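Local coordinates for cutm, flavoprotein of carbon monoxide dehydrogenase (Hydrogenophaga pseudoflava, PDB 1FFV) that carries the FAD of carbon monoxide dehydrogenase and probably passes electrons from CO oxidation, received through the iron-sulfur subunit, to an external acceptor, at residues C[9-14]-C[50-55]; C[58-63]-C[164-169]. All blocks are in the same frame, centred on the assembly; numbering follows the deposited sequence.

Contact 1: residues C[9-14]-C[50-55]; sequences HAPKSV and HLIDIN. With FAD (flavin-adenine dinucleotide), chain J.
The backbone O of Asp53 accepts a hydrogen bond from water 1 at 2.6 Å, and the same water donates to Pro11 O, tying the two segments together just past the paired strand residues. Pro11 CD packs against that carbonyl, 3.4 Å from Asp53 O, while its CG lies on Ile52 CG2. Upstream, His9 bridges strand 50-53 in parallel register: its N donates to Leu51 O (3.0 Å) and its O accepts from Asp53 N (2.7 Å). The two imidazoles meet rim to rim, His9 NE2 and His50 ND1 being 2.8 Å apart in a nearly straight hydrogen bond (176°) whose proton either ring could supply. With CG anti to the carbonyl carbon (chi1 -51°), the His9 ring reaches along the strands to its partner, the planes turned 26° apart. A leucine in place of His9 would probably leave His50 ND1 without this mate and its ring freer to turn. Asp53 OD1 closes an Asx turn by accepting from Asn55 N, and OD2 bonds Tyr8 OH and a polar side chain of another protein chain. Backbone pairing, an imidazole-imidazole hydrogen bond and a water thus join edge strand 7-9 to the central strand of the three-stranded parallel sheet.

Contact 2: residues C[58-63]-C[164-169]; sequences PELRGI and NEVMVE. With FAD (flavin-adenine dinucleotide), chain J.
This is a small, buried apolar contact without hydrogen bonds between its segments: the short 3-10 turn 58-60, on the way from strand 50-53 to strand 63-66, meets the start of strand 166-173, the middle strand of the five-stranded antiparallel sheet. Leu60 does most of the touching. Its CG stands anti to the carbonyl carbon (chi1 -66°), and of its two methyls CD2, the one turned off the extended line to CD1, comes over the strand backbone, 3.6 Å from Val168 CA and 3.8 Å from Met167 O. The same methyl meets CG2 of Val168 at 4.1 Å and, more loosely, CG1 of Val166. Behind it the turn is closed by a backbone bond from Arg61 N to Pro58 O, and Val168 CG1 lies beside Glu59 O. Val14 on helix 14-24 touches both Leu60 and Val168, while Val18 and Leu21 of that helix cover Val166, so the helix completes the apolar cluster.

Met167, between the two valines, turns its backbone polar groups to the cofactor. Its N donates to FAD N1A at 2.7 Å (156°), and its O accepts from FAD N6A at 2.9 Å. Met167 CB sits 3.4 Å from FAD N1A, while its CG, anti to the backbone N, leads the thioether away to Phe136, Leu138 and Phe152. One residue thus reads both the ring nitrogen and the exocyclic amine on the Watson-Crick edge of adenine by backbone alone, a mode of recognition common in adenine sites and here part of the FAD pocket.

Contacts 1 and 2 follow one another along the chain, their centres 12 Å apart; contact 1 lies within the parallel sheet, and contact 2 sets the turn leading from it against the antiparallel sheet. The turn that follows strand 50-53 brings them together: Asn55 O probably accepts a hydrogen bond from Arg61 NH2 (2.7 Å), and Leu60 CD1 packs 3.7 Å from Ile54 O. Val14 CG2, at the start of helix 14-24, comes within 3.9 Å of Leu60 CD2. Both contacts reach the adenine end of FAD. Contact 1 brings Ile54 CD1 to 3.7 Å from the N6A amine, and contact 2 supplies the backbone of Met167; Lys29 and Leu30, on strand 28-31, also bond the cofactor.

Contact 1: residues C[9-14]-C[50-55]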
loop_
_atom_site.group_PDB
_atom_site.type_symbol
_atom_site.label_atom_id
_atom_site.label_comp_id
_atom_site.label_asym_id
_atom_site.label_seq_id
_atom_site.Cartn_x
_atom_site.Cartn_y
_atom_site.Cartn_z
ATOM N N HIS C 9 -8.330 -37.104 17.126
ATOM C CA HIS C 9 -8.517 -38.490 16.701
ATOM C C HIS C 9 -9.827 -38.586 15.918
ATOM O O HIS C 9 -10.828 -37.984 16.311
ATOM C CB HIS C 9 -8.602 -39.426 17.915
ATOM C CG HIS C 9 -7.487 -39.255 18.905
ATOM N ND1 HIS C 9 -6.318 -39.987 18.848
ATOM C CD2 HIS C 9 -7.377 -38.454 19.993
ATOM C CE1 HIS C 9 -5.539 -39.647 19.861
ATOM N NE2 HIS C 9 -6.159 -38.719 20.571
ATOM N N ALA C 10 -9.826 -39.348 14.826
ATOM C CA ALA C 10 -11.030 -39.518 14.014
ATOM C C ALA C 10 -11.280 -40.984 13.649
ATOM O O ALA C 10 -11.102 -41.395 12.504
ATOM C CB ALA C 10 -10.957 -38.652 12.756
ATOM N N PRO C 11 -11.689 -41.798 14.632
ATOM C CA PRO C 11 -11.966 -43.222 14.408
ATOM C C PRO C 11 -13.121 -43.434 13.418
ATOM O O PRO C 11 -13.980 -42.572 13.264
ATOM C CB PRO C 11 -12.302 -43.721 15.813
ATOM C CG PRO C 11 -12.899 -42.514 16.468
ATOM C CD PRO C 11 -11.947 -41.433 16.034
ATOM N N LYS C 12 -13.122 -44.572 12.730
ATOM C CA LYS C 12 -14.164 -44.854 11.746
ATOM C C LYS C 12 -15.214 -45.859 12.210
ATOM O O LYS C 12 -16.095 -46.265 11.446
ATOM C CB LYS C 12 -13.532 -45.296 10.426
ATOM C CG LYS C 12 -12.657 -44.216 9.799
ATOM C CD LYS C 12 -12.193 -44.608 8.406
ATOM C CE LYS C 12 -11.315 -43.527 7.796
ATOM N NZ LYS C 12 -12.031 -42.217 7.680
ATOM N N SER C 13 -15.142 -46.220 13.483
ATOM C CA SER C 13 -16.090 -47.157 14.048
ATOM C C SER C 13 -16.316 -46.844 15.520
ATOM O O SER C 13 -15.455 -46.259 16.183
ATOM C CB SER C 13 -15.579 -48.600 13.883
ATOM O OG SER C 13 -14.486 -48.867 14.748
ATOM N N VAL C 14 -17.481 -47.237 16.024
ATOM C CA VAL C 14 -17.825 -47.035 17.426
ATOM C C VAL C 14 -16.813 -47.761 18.315
ATOM O O VAL C 14 -16.393 -47.239 19.345
ATOM C CB VAL C 14 -19.228 -47.597 17.741
ATOM C CG1 VAL C 14 -19.593 -47.311 19.188
ATOM C CG2 VAL C 14 -20.259 -47.011 16.796
ATOM N N HIS C 50 -7.506 -34.406 24.636
ATOM C CA HIS C 50 -7.793 -35.223 23.464
ATOM C C HIS C 50 -9.247 -35.097 23.022
ATOM O O HIS C 50 -10.164 -35.155 23.844
ATOM C CB HIS C 50 -7.514 -36.704 23.760
ATOM C CG HIS C 50 -6.069 -37.024 23.972
ATOM N ND1 HIS C 50 -5.251 -37.467 22.955
ATOM C CD2 HIS C 50 -5.298 -36.975 25.084
ATOM C CE1 HIS C 50 -4.035 -37.677 23.433
ATOM N NE2 HIS C 50 -4.038 -37.387 24.722
ATOM N N LEU C 51 -9.452 -34.909 21.722
ATOM C CA LEU C 51 -10.799 -34.830 21.175
ATOM C C LEU C 51 -10.984 -35.990 20.215
ATOM O O LEU C 51 -10.195 -36.177 19.284
ATOM C CB LEU C 51 -11.046 -33.506 20.446
ATOM C CG LEU C 51 -11.276 -32.269 21.315
ATOM C CD1 LEU C 51 -11.732 -31.109 20.440
ATOM C CD2 LEU C 51 -12.322 -32.579 22.378
ATOM N N ILE C 52 -11.988 -36.812 20.491
ATOM C CA ILE C 52 -12.277 -37.955 19.644
ATOM C C ILE C 52 -13.469 -37.606 18.776
ATOM O O ILE C 52 -14.612 -37.603 19.236
ATOM C CB ILE C 52 -12.586 -39.213 20.472
ATOM C CG1 ILE C 52 -11.397 -39.544 21.366
ATOM C CG2 ILE C 52 -12.911 -40.390 19.548
ATOM C CD1 ILE C 52 -11.744 -40.502 22.463
ATOM N N ASP C 53 -13.179 -37.290 17.524
ATOM C CA ASP C 53 -14.199 -36.924 16.554
ATOM C C ASP C 53 -14.969 -38.160 16.090
ATOM O O ASP C 53 -14.392 -39.102 15.535
ATOM C CB ASP C 53 -13.534 -36.225 15.360
ATOM C CG ASP C 53 -14.528 -35.547 14.431
ATOM O OD1 ASP C 53 -15.744 -35.835 14.487
ATOM O OD2 ASP C 53 -14.076 -34.710 13.629
ATOM N N ILE C 54 -16.276 -38.153 16.324
ATOM C CA ILE C 54 -17.119 -39.265 15.911
ATOM C C ILE C 54 -17.979 -38.944 14.677
ATOM O O ILE C 54 -18.955 -39.639 14.411
ATOM C CB ILE C 54 -18.001 -39.772 17.081
ATOM C CG1 ILE C 54 -18.827 -38.621 17.669
ATOM C CG2 ILE C 54 -17.124 -40.407 18.157
ATOM C CD1 ILE C 54 -19.773 -39.035 18.778
ATOM N N ASN C 55 -17.583 -37.927 13.903
ATOM C CA ASN C 55 -18.307 -37.521 12.684
ATOM C C ASN C 55 -18.037 -38.386 11.457
ATOM O O ASN C 55 -18.697 -38.217 10.430
ATOM C CB ASN C 55 -17.985 -36.070 12.288
ATOM C CG ASN C 55 -18.751 -35.050 13.096
ATOM O OD1 ASN C 55 -18.228 -34.534 14.086
ATOM N ND2 ASN C 55 -19.974 -34.737 12.677
HETATM P PA FAD J . -20.970 -31.465 21.136
HETATM O O1A FAD J . -19.859 -32.358 20.767
HETATM O O2A FAD J . -20.787 -30.122 21.094
HETATM O O5B FAD J . -21.251 -31.864 22.547
HETATM C C5B FAD J . -21.538 -33.210 22.868
HETATM C C4B FAD J . -21.333 -33.385 24.367
HETATM O O4B FAD J . -21.893 -34.709 24.628
HETATM C C3B FAD J . -19.914 -33.579 24.832
HETATM O O3B FAD J . -19.722 -33.616 26.200
HETATM C C2B FAD J . -19.580 -34.835 24.057
HETATM O O2B FAD J . -18.392 -35.390 24.510
HETATM C C1B FAD J . -20.784 -35.678 24.338
HETATM N N9A FAD J . -21.321 -36.440 23.224
HETATM C C8A FAD J . -21.679 -35.974 21.984
HETATM N N7A FAD J . -22.145 -36.933 21.188
HETATM C C5A FAD J . -22.080 -38.074 21.946
HETATM C C6A FAD J . -22.454 -39.450 21.654
HETATM N N6A FAD J . -22.943 -39.857 20.514
HETATM N N1A FAD J . -22.241 -40.319 22.683
HETATM C C2A FAD J . -21.739 -39.941 23.880
HETATM N N3A FAD J . -21.376 -38.711 24.236
HETATM C C4A FAD J . -21.572 -37.803 23.235
HETATM N N1 FAD J . -29.610 -26.471 21.961
HETATM C C2 FAD J . -30.896 -26.556 22.268
HETATM O O2 FAD J . -31.374 -27.573 22.647
HETATM N N3 FAD J . -31.780 -25.455 22.168
HETATM C C4 FAD J . -31.346 -24.228 21.743
HETATM O O4 FAD J . -32.135 -23.308 21.667
HETATM C C4X FAD J . -29.936 -24.114 21.408
HETATM N N5 FAD J . -29.455 -22.940 20.989
HETATM C C5X FAD J . -28.131 -22.883 20.686
HETATM C C6 FAD J . -27.643 -21.650 20.252
HETATM C C7 FAD J . -26.336 -21.482 19.922
HETATM C C7M FAD J . -25.837 -20.134 19.460
HETATM C C8 FAD J . -25.420 -22.588 20.010
HETATM C C8M FAD J . -23.961 -22.429 19.653
HETATM C C9 FAD J . -25.893 -23.838 20.440
HETATM C C9A FAD J . -27.234 -23.985 20.773
HETATM N N10 FAD J . -27.779 -25.223 21.220
HETATM C C10 FAD J . -29.087 -25.300 21.531
HETATM C "C1'" FAD J . -26.884 -26.423 21.304
HETATM C "C2'" FAD J . -26.788 -27.562 20.185
HETATM O "O2'" FAD J . -28.190 -27.562 20.228
HETATM C "C3'" FAD J . -25.811 -28.186 21.164
HETATM O "O3'" FAD J . -25.281 -28.012 19.829
HETATM C "C4'" FAD J . -25.285 -29.588 20.949
HETATM O "O4'" FAD J . -25.835 -29.374 22.289
HETATM C "C5'" FAD J . -24.224 -30.311 21.788
HETATM O "O5'" FAD J . -24.555 -31.216 20.497
HETATM P P FAD J . -23.377 -31.437 19.546
HETATM O O1P FAD J . -23.924 -32.441 18.506
HETATM O O2P FAD J . -22.891 -30.274 18.973
HETATM O O3P FAD J . -22.260 -31.976 20.343
HETATM O O HOH W 1 -15.156 -40.053 13.215
#

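Contact 2: residues C[58-63]-C[164-169]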
loop_
_atom_site.group_PDB
_atom_site.type_symbol
_atom_site.label_atom_id
_atom_site.label_comp_id
_atom_site.label_asym_id
_atom_site.label_seq_id
_atom_site.Cartn_x
_atom_site.Cartn_y
_atom_site.Cartn_z
ATOM N N PRO C 58 -20.135 -43.984 10.092
ATOM C CA PRO C 58 -21.442 -44.173 9.446
ATOM C C PRO C 58 -22.505 -44.916 10.248
ATOM O O PRO C 58 -23.700 -44.757 9.995
ATOM C CB PRO C 58 -21.083 -44.910 8.151
ATOM C CG PRO C 58 -19.865 -45.671 8.519
ATOM C CD PRO C 58 -19.077 -44.682 9.342
ATOM N N GLU C 59 -22.072 -45.708 11.220
ATOM C CA GLU C 59 -22.994 -46.473 12.048
ATOM C C GLU C 59 -23.717 -45.589 13.074
ATOM O O GLU C 59 -24.634 -46.043 13.763
ATOM C CB GLU C 59 -22.269 -47.633 12.744
ATOM C CG GLU C 59 -20.757 -47.750 12.431
ATOM C CD GLU C 59 -20.421 -48.274 11.024
ATOM O OE1 GLU C 59 -21.296 -48.893 10.357
ATOM O OE2 GLU C 59 -19.254 -48.076 10.598
ATOM N N LEU C 60 -23.293 -44.332 13.186
ATOM C CA LEU C 60 -23.927 -43.402 14.112
ATOM C C LEU C 60 -24.903 -42.522 13.350
ATOM O O LEU C 60 -25.503 -41.621 13.915
ATOM C CB LEU C 60 -22.876 -42.533 14.806
ATOM C CG LEU C 60 -21.888 -43.210 15.754
ATOM C CD1 LEU C 60 -20.911 -42.180 16.306
ATOM C CD2 LEU C 60 -22.652 -43.879 16.887
ATOM N N ARG C 61 -25.059 -42.805 12.059
ATOM C CA ARG C 61 -25.939 -42.034 11.187
ATOM C C ARG C 61 -27.118 -42.844 10.656
ATOM O O ARG C 61 -27.136 -44.072 10.745
ATOM C CB ARG C 61 -25.133 -41.464 10.017
ATOM C CG ARG C 61 -23.958 -40.620 10.472
ATOM C CD ARG C 61 -23.182 -39.995 9.331
ATOM N NE ARG C 61 -22.102 -39.143 9.843
ATOM C CZ ARG C 61 -22.277 -37.985 10.487
ATOM N NH1 ARG C 61 -23.502 -37.512 10.715
ATOM N NH2 ARG C 61 -21.220 -37.277 10.882
ATOM N N GLY C 62 -28.116 -42.144 10.130
ATOM C CA GLY C 62 -29.275 -42.819 9.582
ATOM C C GLY C 62 -30.511 -42.796 10.453
ATOM O O GLY C 62 -30.435 -42.756 11.680
ATOM N N ILE C 63 -31.658 -42.792 9.791
ATOM C CA ILE C 63 -32.959 -42.796 10.446
ATOM C C ILE C 63 -33.740 -43.945 9.808
ATOM O O ILE C 63 -34.026 -43.920 8.608
ATOM C CB ILE C 63 -33.708 -41.466 10.203
ATOM C CG1 ILE C 63 -32.962 -40.312 10.882
ATOM C CG2 ILE C 63 -35.151 -41.564 10.694
ATOM C CD1 ILE C 63 -33.495 -38.935 10.521
ATOM N N ASN C 164 -16.610 -44.103 29.283
ATOM C CA ASN C 164 -16.105 -44.973 28.228
ATOM C C ASN C 164 -17.206 -45.455 27.287
ATOM O O ASN C 164 -17.041 -46.455 26.590
ATOM C CB ASN C 164 -15.314 -46.159 28.811
ATOM C CG ASN C 164 -16.121 -46.995 29.808
ATOM O OD1 ASN C 164 -17.338 -46.854 29.919
ATOM N ND2 ASN C 164 -15.436 -47.874 30.529
ATOM N N GLU C 165 -18.325 -44.734 27.254
ATOM C CA GLU C 165 -19.431 -45.108 26.377
ATOM C C GLU C 165 -19.693 -44.088 25.277
ATOM O O GLU C 165 -19.331 -42.918 25.395
ATOM C CB GLU C 165 -20.718 -45.311 27.174
ATOM C CG GLU C 165 -20.755 -46.542 28.042
ATOM C CD GLU C 165 -22.032 -46.615 28.844
ATOM O OE1 GLU C 165 -22.380 -45.607 29.486
ATOM O OE2 GLU C 165 -22.698 -47.667 28.827
ATOM N N VAL C 166 -20.346 -44.554 24.215
ATOM C CA VAL C 166 -20.710 -43.728 23.076
ATOM C C VAL C 166 -22.194 -43.977 22.804
ATOM O O VAL C 166 -22.607 -45.133 22.658
ATOM C CB VAL C 166 -19.906 -44.141 21.815
ATOM C CG1 VAL C 166 -20.364 -43.344 20.595
ATOM C CG2 VAL C 166 -18.424 -43.946 22.048
ATOM N N MET C 167 -23.007 -42.920 22.800
ATOM C CA MET C 167 -24.426 -43.098 22.500
ATOM C C MET C 167 -24.491 -43.373 21.013
ATOM O O MET C 167 -24.027 -42.569 20.216
ATOM C CB MET C 167 -25.272 -41.863 22.826
ATOM C CG MET C 167 -26.779 -42.122 22.625
ATOM S SD MET C 167 -27.878 -40.729 22.959
ATOM C CE MET C 167 -27.745 -40.588 24.734
ATOM N N VAL C 168 -25.040 -44.531 20.656
ATOM C CA VAL C 168 -25.149 -44.953 19.262
ATOM C C VAL C 168 -26.412 -44.481 18.536
ATOM O O VAL C 168 -26.337 -43.939 17.428
ATOM C CB VAL C 168 -25.017 -46.497 19.154
ATOM C CG1 VAL C 168 -25.372 -46.984 17.751
ATOM C CG2 VAL C 168 -23.599 -46.914 19.512
ATOM N N GLU C 169 -27.566 -44.659 19.170
ATOM C CA GLU C 169 -28.824 -44.273 18.545
ATOM C C GLU C 169 -29.925 -43.958 19.547
ATOM O O GLU C 169 -29.862 -44.350 20.717
ATOM C CB GLU C 169 -29.288 -45.394 17.607
ATOM C CG GLU C 169 -29.349 -46.758 18.287
ATOM C CD GLU C 169 -29.587 -47.915 17.325
ATOM O OE1 GLU C 169 -30.491 -48.736 17.601
ATOM O OE2 GLU C 169 -28.854 -48.026 16.314
HETATM P PA FAD J . -20.970 -31.465 21.136
HETATM O O1A FAD J . -19.859 -32.358 20.767
HETATM O O2A FAD J . -20.787 -30.122 21.094
HETATM O O5B FAD J . -21.251 -31.864 22.547
HETATM C C5B FAD J . -21.538 -33.210 22.868
HETATM C C4B FAD J . -21.333 -33.385 24.367
HETATM O O4B FAD J . -21.893 -34.709 24.628
HETATM C C3B FAD J . -19.914 -33.579 24.832
HETATM O O3B FAD J . -19.722 -33.616 26.200
HETATM C C2B FAD J . -19.580 -34.835 24.057
HETATM O O2B FAD J . -18.392 -35.390 24.510
HETATM C C1B FAD J . -20.784 -35.678 24.338
HETATM N N9A FAD J . -21.321 -36.440 23.224
HETATM C C8A FAD J . -21.679 -35.974 21.984
HETATM N N7A FAD J . -22.145 -36.933 21.188
HETATM C C5A FAD J . -22.080 -38.074 21.946
HETATM C C6A FAD J . -22.454 -39.450 21.654
HETATM N N6A FAD J . -22.943 -39.857 20.514
HETATM N N1A FAD J . -22.241 -40.319 22.683
HETATM C C2A FAD J . -21.739 -39.941 23.880
HETATM N N3A FAD J . -21.376 -38.711 24.236
HETATM C C4A FAD J . -21.572 -37.803 23.235
HETATM N N1 FAD J . -29.610 -26.471 21.961
HETATM C C2 FAD J . -30.896 -26.556 22.268
HETATM O O2 FAD J . -31.374 -27.573 22.647
HETATM N N3 FAD J . -31.780 -25.455 22.168
HETATM C C4 FAD J . -31.346 -24.228 21.743
HETATM O O4 FAD J . -32.135 -23.308 21.667
HETATM C C4X FAD J . -29.936 -24.114 21.408
HETATM N N5 FAD J . -29.455 -22.940 20.989
HETATM C C5X FAD J . -28.131 -22.883 20.686
HETATM C C6 FAD J . -27.643 -21.650 20.252
HETATM C C7 FAD J . -26.336 -21.482 19.922
HETATM C C7M FAD J . -25.837 -20.134 19.460
HETATM C C8 FAD J . -25.420 -22.588 20.010
HETATM C C8M FAD J . -23.961 -22.429 19.653
HETATM C C9 FAD J . -25.893 -23.838 20.440
HETATM C C9A FAD J . -27.234 -23.985 20.773
HETATM N N10 FAD J . -27.779 -25.223 21.220
HETATM C C10 FAD J . -29.087 -25.300 21.531
HETATM C "C1'" FAD J . -26.884 -26.423 21.304
HETATM C "C2'" FAD J . -26.788 -27.562 20.185
HETATM O "O2'" FAD J . -28.190 -27.562 20.228
HETATM C "C3'" FAD J . -25.811 -28.186 21.164
HETATM O "O3'" FAD J . -25.281 -28.012 19.829
HETATM C "C4'" FAD J . -25.285 -29.588 20.949
HETATM O "O4'" FAD J . -25.835 -29.374 22.289
HETATM C "C5'" FAD J . -24.224 -30.311 21.788
HETATM O "O5'" FAD J . -24.555 -31.216 20.497
HETATM P P FAD J . -23.377 -31.437 19.546
HETATM O O1P FAD J . -23.924 -32.441 18.506
HETATM O O2P FAD J . -22.891 -30.274 18.973
HETATM O O3P FAD J . -22.260 -31.976 20.343
#